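Local coordinates for cytochrome P450 113A1 (Saccharopolyspora erythraea, PDB 2JJO), which catalyses the C-12 hydroxylation of the macrolactone ring of erythromycin D to give erythromycin C, as a haem b cytochrome P450 of erythromycin biosynthesis, at the Erythromycin D site. Sequence-based numbering; all coordinates share one arbitrary frame.

The Erythromycin D site. Residues 83, 86, 88-89, 169, 172, 174, 177, 186, 190, 237, 240-241, 244-245, 288, 290, 292, 392-393. With EY5 (Erythromycin D), chain B.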
# COMPACT_ATOMS: atom_id res chain seq x y z
N THR A 83 7.61 -11.07 15.33
CA THR A 83 6.34 -11.74 15.08
C THR A 83 6.66 -12.77 13.99
O THR A 83 6.99 -12.39 12.87
CB THR A 83 5.27 -10.73 14.59
OG1 THR A 83 5.13 -9.67 15.53
CG2 THR A 83 3.91 -11.41 14.41
N MET A 86 6.18 -12.98 9.56
CA MET A 86 5.92 -11.64 9.01
C MET A 86 6.93 -11.28 7.94
O MET A 86 8.00 -10.72 8.24
CB MET A 86 5.85 -10.57 10.11
CG MET A 86 4.60 -10.66 10.98
SD MET A 86 3.08 -10.79 10.00
CE MET A 86 1.85 -10.23 11.20
N HIS A 88 7.35 -9.02 5.69
CA HIS A 88 7.80 -7.64 5.62
C HIS A 88 8.74 -7.24 6.78
O HIS A 88 9.27 -6.11 6.78
CB HIS A 88 6.56 -6.72 5.60
CG HIS A 88 5.76 -6.76 6.88
ND1 HIS A 88 5.06 -7.88 7.27
CD2 HIS A 88 5.60 -5.85 7.87
CE1 HIS A 88 4.51 -7.66 8.45
NE2 HIS A 88 4.82 -6.44 8.83
N GLU A 89 8.92 -8.13 7.76
CA GLU A 89 9.83 -7.90 8.90
C GLU A 89 11.01 -8.87 9.00
O GLU A 89 11.70 -8.91 10.03
CB GLU A 89 9.04 -7.86 10.21
CG GLU A 89 8.06 -6.66 10.26
CD GLU A 89 7.19 -6.65 11.54
OE1 GLU A 89 7.26 -7.61 12.32
OE2 GLU A 89 6.49 -5.64 11.78
N LEU A 169 -6.82 -0.94 12.53
CA LEU A 169 -5.38 -0.90 12.48
C LEU A 169 -4.91 0.46 11.95
O LEU A 169 -4.06 1.10 12.57
CB LEU A 169 -4.83 -2.04 11.62
CG LEU A 169 -3.31 -2.12 11.39
CD1 LEU A 169 -2.57 -2.44 12.69
CD2 LEU A 169 -2.95 -3.15 10.31
N ILE A 172 -5.34 3.12 14.60
CA ILE A 172 -4.81 2.82 15.92
C ILE A 172 -4.16 4.07 16.55
O ILE A 172 -3.48 4.83 15.83
CB ILE A 172 -3.85 1.60 15.85
CG1 ILE A 172 -3.77 0.89 17.20
CG2 ILE A 172 -2.45 1.97 15.24
CD1 ILE A 172 -3.15 -0.43 17.08
N MET A 174 -1.47 6.17 18.02
CA MET A 174 -0.07 5.98 17.73
C MET A 174 0.61 7.34 17.88
O MET A 174 0.09 8.35 17.46
CB MET A 174 0.07 5.47 16.29
CG MET A 174 1.50 5.42 15.74
SD MET A 174 1.59 4.76 14.08
CE MET A 174 1.21 6.13 13.03
N PRO A 177 6.55 5.40 17.44
CA PRO A 177 6.47 4.07 16.81
C PRO A 177 7.39 3.01 17.42
O PRO A 177 7.29 1.81 17.08
CB PRO A 177 6.85 4.36 15.35
CG PRO A 177 7.82 5.49 15.47
CD PRO A 177 7.31 6.35 16.60
N ILE A 186 -1.21 -2.99 18.62
CA ILE A 186 -1.30 -3.62 17.28
C ILE A 186 -1.63 -5.09 17.35
O ILE A 186 -2.47 -5.57 16.60
CB ILE A 186 0.01 -3.43 16.45
CG1 ILE A 186 0.24 -1.94 16.18
CG2 ILE A 186 -0.04 -4.31 15.17
CD1 ILE A 186 1.60 -1.58 15.56
N LEU A 190 -5.14 -6.87 15.86
CA LEU A 190 -5.06 -7.90 14.81
C LEU A 190 -5.48 -9.26 15.31
O LEU A 190 -5.67 -10.18 14.53
CB LEU A 190 -3.66 -8.01 14.23
CG LEU A 190 -3.12 -6.85 13.39
CD1 LEU A 190 -1.73 -7.22 12.95
CD2 LEU A 190 -4.04 -6.57 12.18
N ALA A 237 -0.65 -10.79 7.09
CA ALA A 237 0.11 -9.82 6.29
C ALA A 237 -0.36 -9.82 4.83
O ALA A 237 -0.51 -8.76 4.24
CB ALA A 237 1.66 -10.12 6.37
N LEU A 240 -3.87 -7.96 4.58
CA LEU A 240 -3.75 -6.54 4.78
C LEU A 240 -3.03 -5.86 3.61
O LEU A 240 -3.46 -4.80 3.15
CB LEU A 240 -3.01 -6.26 6.11
CG LEU A 240 -3.77 -6.57 7.40
CD1 LEU A 240 -2.79 -6.54 8.56
CD2 LEU A 240 -5.00 -5.58 7.68
N ALA A 241 -1.98 -6.51 3.09
CA ALA A 241 -1.20 -5.96 1.99
C ALA A 241 -2.05 -5.91 0.73
O ALA A 241 -1.85 -5.07 -0.13
CB ALA A 241 0.01 -6.84 1.73
N ILE A 244 -5.62 -2.68 1.33
CA ILE A 244 -5.74 -1.34 1.88
C ILE A 244 -5.15 -0.30 0.89
O ILE A 244 -5.81 0.67 0.54
CB ILE A 244 -5.08 -1.17 3.30
CG1 ILE A 244 -5.70 -2.16 4.31
CG2 ILE A 244 -5.22 0.30 3.71
CD1 ILE A 244 -4.86 -2.38 5.68
N THR A 245 -3.93 -0.53 0.44
CA THR A 245 -3.24 0.43 -0.47
C THR A 245 -3.83 0.47 -1.89
O THR A 245 -3.78 1.53 -2.55
CB THR A 245 -1.74 0.09 -0.61
OG1 THR A 245 -1.60 -1.33 -0.79
CG2 THR A 245 -0.99 0.49 0.62
N PHE A 288 1.34 4.51 0.71
CA PHE A 288 2.13 4.27 1.90
C PHE A 288 3.35 5.21 1.76
O PHE A 288 4.30 4.89 1.04
CB PHE A 288 2.58 2.78 1.88
CG PHE A 288 3.13 2.28 3.18
CD1 PHE A 288 2.48 2.52 4.39
CD2 PHE A 288 4.30 1.52 3.18
CE1 PHE A 288 2.99 2.03 5.60
CE2 PHE A 288 4.81 0.99 4.38
CZ PHE A 288 4.15 1.25 5.59
N GLN A 290 5.65 6.40 3.86
CA GLN A 290 6.86 6.25 4.66
C GLN A 290 6.98 4.79 5.08
O GLN A 290 5.97 4.08 5.10
CB GLN A 290 6.79 7.19 5.88
CG GLN A 290 5.68 6.78 6.80
CD GLN A 290 5.45 7.71 7.96
OE1 GLN A 290 6.27 8.59 8.27
NE2 GLN A 290 4.32 7.50 8.65
N GLN A 292 9.50 1.92 7.73
CA GLN A 292 10.50 1.93 8.79
C GLN A 292 11.51 0.83 8.60
O GLN A 292 11.18 -0.19 8.01
CB GLN A 292 9.87 1.91 10.18
CG GLN A 292 9.14 3.18 10.56
CD GLN A 292 7.71 3.15 10.04
OE1 GLN A 292 6.93 2.27 10.42
NE2 GLN A 292 7.35 4.11 9.17
N ILE A 392 -0.59 7.13 8.68
CA ILE A 392 -0.17 5.86 8.09
C ILE A 392 -0.29 5.82 6.55
O ILE A 392 0.68 5.50 5.86
CB ILE A 392 -0.85 4.63 8.76
CG1 ILE A 392 -0.49 4.57 10.26
CG2 ILE A 392 -0.42 3.32 8.11
CD1 ILE A 392 -1.16 3.43 11.05
N VAL A 393 -1.48 6.12 6.02
CA VAL A 393 -1.62 6.14 4.56
C VAL A 393 -1.91 7.55 4.06
O VAL A 393 -2.36 8.42 4.82
CB VAL A 393 -2.73 5.19 4.04
CG1 VAL A 393 -2.36 3.74 4.30
CG2 VAL A 393 -4.12 5.56 4.66
O1 EY5 B . 0.39 -4.87 5.81
C1 EY5 B . 1.54 -5.09 6.23
O2 EY5 B . 2.65 -5.12 5.33
C13 EY5 B . 2.40 -5.04 3.93
C36 EY5 B . 3.30 -6.04 3.22
C37 EY5 B . 3.18 -7.41 3.81
C12 EY5 B . 2.68 -3.60 3.51
C35 EY5 B . 3.92 -3.06 4.23
C11 EY5 B . 1.46 -2.70 3.76
O12 EY5 B . 0.31 -3.07 2.97
C10 EY5 B . 1.75 -1.21 3.51
C34 EY5 B . 2.08 -0.97 2.02
C2 EY5 B . 1.97 -5.36 7.66
C30 EY5 B . 1.36 -6.69 8.09
C3 EY5 B . 1.67 -4.20 8.61
O3 EY5 B . 2.36 -4.49 9.85
C14 EY5 B . 1.70 -4.22 11.07
O4 EY5 B . 2.45 -3.20 11.74
C18 EY5 B . 3.76 -3.55 12.17
C21 EY5 B . 4.38 -2.32 12.85
C17 EY5 B . 3.62 -4.69 13.16
O6 EY5 B . 4.92 -5.08 13.63
C16 EY5 B . 2.86 -5.92 12.60
C19 EY5 B . 2.60 -6.89 13.75
O5 EY5 B . 3.69 -6.62 11.68
C15 EY5 B . 1.55 -5.49 11.91
C4 EY5 B . 2.09 -2.82 8.03
C31 EY5 B . 3.60 -2.56 8.18
C5 EY5 B . 1.20 -1.69 8.59
C6 EY5 B . -0.04 -1.37 7.73
C32 EY5 B . -1.04 -0.54 8.54
O10 EY5 B . -0.74 -2.59 7.40
C7 EY5 B . 0.45 -0.56 6.50
C8 EY5 B . -0.30 -0.72 5.19
C33 EY5 B . -1.57 0.14 5.19
C9 EY5 B . 0.56 -0.37 3.99
O11 EY5 B . 0.27 0.61 3.35
O7 EY5 B . 1.90 -0.46 8.73
C22 EY5 B . 2.22 -0.12 10.08
O9 EY5 B . 1.06 0.10 10.88
C26 EY5 B . 1.39 0.40 12.24
C27 EY5 B . 0.10 0.49 13.01
C25 EY5 B . 2.21 1.69 12.33
C24 EY5 B . 3.44 1.61 11.39
N1 EY5 B . 4.30 2.83 11.32
C29 EY5 B . 4.92 3.09 12.63
C28 EY5 B . 3.66 4.06 10.82
C23 EY5 B . 3.00 1.19 9.99
O8 EY5 B . 4.16 1.01 9.16
O HOH W 1 -2.23 -2.68 2.13
O HOH W 2 6.11 -0.77 9.97
O HOH W 3 5.05 3.30 7.67
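His88 lays one face of its imidazole on the macrolactone of Erythromycin D, the natural substrate of this P450. The macrolactone carbon C2 of EY5 sits over that face, toward the rim. Glu89 CG backs the opposite face. CG of His88 takes the crowded position between backbone N and carbonyl carbon (chi1 66°). The ring edge carries His88 NE2 in plane to the mycarose hydroxyl EY5 O5, at 3.1 Å; the bond is bent, and either group may donate. Glu89 reaches the mycarose with a chain extended beyond CG. Glu89 OE2 accepts from EY5 O6 at 2.5 Å through the syn lone pair. Glu89 OE2 also accepts from EY5 O5 at 3.0 Å, but from above the carboxylate plane.

Phe288, with CG anti to the backbone N (chi1 -167°), covers the C7 to C10 side of the macrolactone. EY5 C10 lies over the centre of one face, and Gln290 O over the centre of the other. At the ring edge, in plane, lies the desosamine hydroxyl O8.

Gln292 reads the desosamine with a chain bent at chi2 (86°). Gln292 OE1 accepts from the dimethylamino nitrogen EY5 N1 at 2.8 Å, with the donor above the carbonyl plane. EY5 O8 reaches Gln292 OE1 in that plane, on a lone pair, at 3.3 Å. Water 3 ties O8 to Gln292 NE2 and Gln290 O. The amine bond needs an N-H, so N1 is probably protonated, and OE1 would favour that charge.

The desosamine methyl C27 is packed by CD1 of Ile186 and Ile392 and CG2 of Ile172. Met174 SD touches the sugar ring at EY5 C25, 3.6 Å away. In helix 228-259, the long central P450 helix, Ala241 CB packs on the lactone ethyl branch at C36. Water 1 joins EY5 O12, 2.7 Å from it, to Leu240 O and to Thr245 N and OG1; Thr245 is the conserved P450 threonine linked to oxygen activation.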